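Local atomic coordinates of RE68959p (Drosophila melanogaster, PDB entry 6XWU), a protein that is the Drosophila centromere protein CENP-C, a kinetochore component whose C-terminal cupin domain probably serves in centromere maintenance together with the CENP-A chaperone CAL1. Residues A[1366-1371]-A[1391-1396]. Sequence-based numbering, arbitrary orientation.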
ATOM      1  N   GLU A1366       0.710  19.767   1.492  1.00 28.36           N
ATOM      2  CA  GLU A1366       1.048  20.978   0.758  1.00 32.45           C
ATOM      3  C   GLU A1366       2.249  20.681  -0.131  1.00 30.99           C
ATOM      4  O   GLU A1366       3.246  20.136   0.348  1.00 33.16           O
ATOM      5  CB  GLU A1366       1.337  22.106   1.747  1.00 41.74           C
ATOM      6  CG  GLU A1366       2.191  23.243   1.245  1.00 59.99           C
ATOM      7  CD  GLU A1366       2.728  24.089   2.393  1.00 74.21           C
ATOM      8  OE1 GLU A1366       1.911  24.569   3.208  1.00 77.99           O
ATOM      9  OE2 GLU A1366       3.960  24.276   2.477  1.00 79.93           O
ATOM     10  N   THR A1367       2.149  21.004  -1.426  1.00 30.46           N
ATOM     11  CA  THR A1367       3.219  20.697  -2.373  1.00 31.02           C
ATOM     12  C   THR A1367       3.605  21.934  -3.173  1.00 33.10           C
ATOM     13  O   THR A1367       2.772  22.798  -3.461  1.00 34.21           O
ATOM     14  CB  THR A1367       2.829  19.579  -3.376  1.00 30.71           C
ATOM     15  OG1 THR A1367       1.666  19.971  -4.105  1.00 34.89           O
ATOM     16  CG2 THR A1367       2.544  18.256  -2.662  1.00 35.67           C
ATOM     17  N   LEU A1368       4.877  21.988  -3.557  1.00 29.25           N
ATOM     18  CA  LEU A1368       5.386  23.027  -4.446  1.00 34.67           C
ATOM     19  C   LEU A1368       6.297  22.342  -5.456  1.00 32.11           C
ATOM     20  O   LEU A1368       7.401  21.932  -5.104  1.00 31.22           O
ATOM     21  CB  LEU A1368       6.134  24.104  -3.657  1.00 35.76           C
ATOM     22  CG  LEU A1368       6.766  25.275  -4.422  1.00 39.18           C
ATOM     23  CD1 LEU A1368       5.700  26.001  -5.223  1.00 39.97           C
ATOM     24  CD2 LEU A1368       7.482  26.231  -3.473  1.00 45.40           C
ATOM     25  N   ALA A1369       5.841  22.197  -6.697  1.00 37.71           N
ATOM     26  CA  ALA A1369       6.632  21.480  -7.692  1.00 41.30           C
ATOM     27  C   ALA A1369       7.716  22.380  -8.299  1.00 44.74           C
ATOM     28  O   ALA A1369       7.639  23.612  -8.255  1.00 47.10           O
ATOM     29  CB  ALA A1369       5.732  20.924  -8.796  1.00 37.84           C
ATOM     30  N   VAL A1370       8.747  21.744  -8.869  1.00 43.05           N
ATOM     31  CA  VAL A1370       9.833  22.501  -9.489  1.00 48.64           C
ATOM     32  C   VAL A1370       9.289  23.311 -10.652  1.00 52.14           C
ATOM     33  O   VAL A1370       8.503  22.810 -11.467  1.00 53.11           O
ATOM     34  CB  VAL A1370      10.967  21.572  -9.952  1.00 55.91           C
ATOM     35  CG1 VAL A1370      11.703  20.988  -8.764  1.00 57.14           C
ATOM     36  CG2 VAL A1370      10.433  20.468 -10.847  1.00 60.39           C
ATOM     37  N   GLY A1371       9.694  24.579 -10.726  1.00 59.07           N
ATOM     38  CA  GLY A1371       9.257  25.481 -11.764  1.00 70.11           C
ATOM     39  C   GLY A1371       8.018  26.282 -11.419  1.00 75.28           C
ATOM     40  O   GLY A1371       7.860  27.404 -11.910  1.00 82.30           O
ATOM     41  N   GLY A1391      12.078  16.561  -7.072  1.00 35.20           N
ATOM     42  CA  GLY A1391      12.218  17.992  -6.919  1.00 34.20           C
ATOM     43  C   GLY A1391      11.091  18.684  -6.176  1.00 35.30           C
ATOM     44  O   GLY A1391      11.265  19.841  -5.760  1.00 39.46           O
ATOM     45  N   THR A1392       9.944  18.031  -5.991  1.00 30.95           N
ATOM     46  CA  THR A1392       8.831  18.690  -5.312  1.00 29.14           C
ATOM     47  C   THR A1392       9.110  18.799  -3.819  1.00 29.70           C
ATOM     48  O   THR A1392       9.572  17.840  -3.195  1.00 29.28           O
ATOM     49  CB  THR A1392       7.535  17.934  -5.590  1.00 28.56           C
ATOM     50  OG1 THR A1392       7.202  18.103  -6.974  1.00 31.55           O
ATOM     51  CG2 THR A1392       6.352  18.427  -4.702  1.00 28.49           C
ATOM     52  N   ARG A1393       8.853  19.983  -3.250  1.00 31.47           N
ATOM     53  CA  ARG A1393       8.898  20.177  -1.800  1.00 28.27           C
ATOM     54  C   ARG A1393       7.508  19.943  -1.227  1.00 32.92           C
ATOM     55  O   ARG A1393       6.508  20.359  -1.816  1.00 34.86           O
ATOM     56  CB  ARG A1393       9.387  21.587  -1.447  1.00 31.67           C
ATOM     57  CG  ARG A1393      10.823  21.875  -1.856  1.00 28.71           C
ATOM     58  CD  ARG A1393      11.063  23.394  -1.902  1.00 43.95           C
ATOM     59  NE  ARG A1393      11.812  23.824  -3.081  1.00 66.81           N
ATOM     60  CZ  ARG A1393      11.326  23.845  -4.321  1.00 79.27           C
ATOM     61  NH1 ARG A1393      10.080  23.455  -4.559  1.00 80.28           N
ATOM     62  NH2 ARG A1393      12.088  24.257  -5.328  1.00 80.58           N
ATOM     63  N   TYR A1394       7.434  19.248  -0.094  1.00 29.99           N
ATOM     64  CA  TYR A1394       6.115  18.879   0.408  1.00 26.28           C
ATOM     65  C   TYR A1394       6.108  18.835   1.928  1.00 32.42           C
ATOM     66  O   TYR A1394       7.104  18.459   2.554  1.00 31.35           O
ATOM     67  CB  TYR A1394       5.675  17.531  -0.175  1.00 28.19           C
ATOM     68  CG  TYR A1394       6.466  16.342   0.346  1.00 29.77           C
ATOM     69  CD1 TYR A1394       7.747  16.075  -0.124  1.00 31.22           C
ATOM     70  CD2 TYR A1394       5.921  15.475   1.295  1.00 29.55           C
ATOM     71  CE1 TYR A1394       8.474  14.998   0.344  1.00 27.66           C
ATOM     72  CE2 TYR A1394       6.644  14.391   1.774  1.00 29.98           C
ATOM     73  CZ  TYR A1394       7.925  14.163   1.294  1.00 31.48           C
ATOM     74  OH  TYR A1394       8.655  13.095   1.757  1.00 37.52           O
ATOM     75  N   SER A1395       4.964  19.211   2.508  1.00 26.74           N
ATOM     76  CA  SER A1395       4.719  19.161   3.943  1.00 30.68           C
ATOM     77  C   SER A1395       3.449  18.355   4.185  1.00 30.26           C
ATOM     78  O   SER A1395       2.550  18.338   3.341  1.00 28.42           O
ATOM     79  CB  SER A1395       4.561  20.575   4.536  1.00 32.84           C
ATOM     80  OG  SER A1395       5.807  21.247   4.607  1.00 43.42           O
ATOM     81  N   ILE A1396       3.365  17.697   5.343  1.00 26.96           N
ATOM     82  CA  ILE A1396       2.221  16.848   5.674  1.00 22.87           C
ATOM     83  C   ILE A1396       1.735  17.191   7.071  1.00 32.09           C
ATOM     84  O   ILE A1396       2.539  17.329   8.001  1.00 33.05           O
ATOM     85  CB  ILE A1396       2.577  15.349   5.616  1.00 24.31           C
ATOM     86  CG1 ILE A1396       3.162  14.959   4.255  1.00 29.06           C
ATOM     87  CG2 ILE A1396       1.350  14.511   5.956  1.00 26.25           C
ATOM     88  CD1 ILE A1396       3.806  13.592   4.273  1.00 29.85           C
TER
HETATM   89  O   HOH W   1       8.805  18.638  -8.896  1.00 40.98           O
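The carbonyl O of Leu1368 is approached from several sides: Arg1393 N donates a hydrogen bond to it at 3.1 Å, Thr1392 CA brings a weaker CA-H...O contact, and Arg1393 NH1 lies close by, with the oxygen in the guanidinium plane at its edge, though poorly angled for a bond. The return bond, Leu1368 N to Arg1393 O at 2.9 Å, completes this hydrogen-bonded pair. A second such pair joins Glu1366 and Ser1395, where Ser1395 N donates to Glu1366 O at 2.9 Å. Between them, Thr1367 and Tyr1394 form a non-hydrogen-bonded pair, with Thr1367 CG2 4.1 Å from Tyr1394 CB. These neighbouring antiparallel strands are the middle two of a four-stranded sheet of the cupin jelly roll, flanked by 1343-1348 and 1376-1381; Tyr1394 OH reaches Arg1344 on the former. On the face shared with Glu1366 and Ser1395, Arg1393 runs alongside Leu1368, and a bend at chi3 (-136°) helps bring NH1 to 3.8 Å from Leu1368 CG. Past the paired strands, a water takes over: it accepts from Val1370 N and hydrogen-bonds Thr1392 OG1 at 2.6 Å. Replacing Thr1392 with a valine would probably leave this water without its hydroxyl partner and weaken the link to Val1370. With chi1 at -69°, Thr1392 turns CG2 opposite its backbone N, where the methyl packs 3.9 Å from Thr1367 CB.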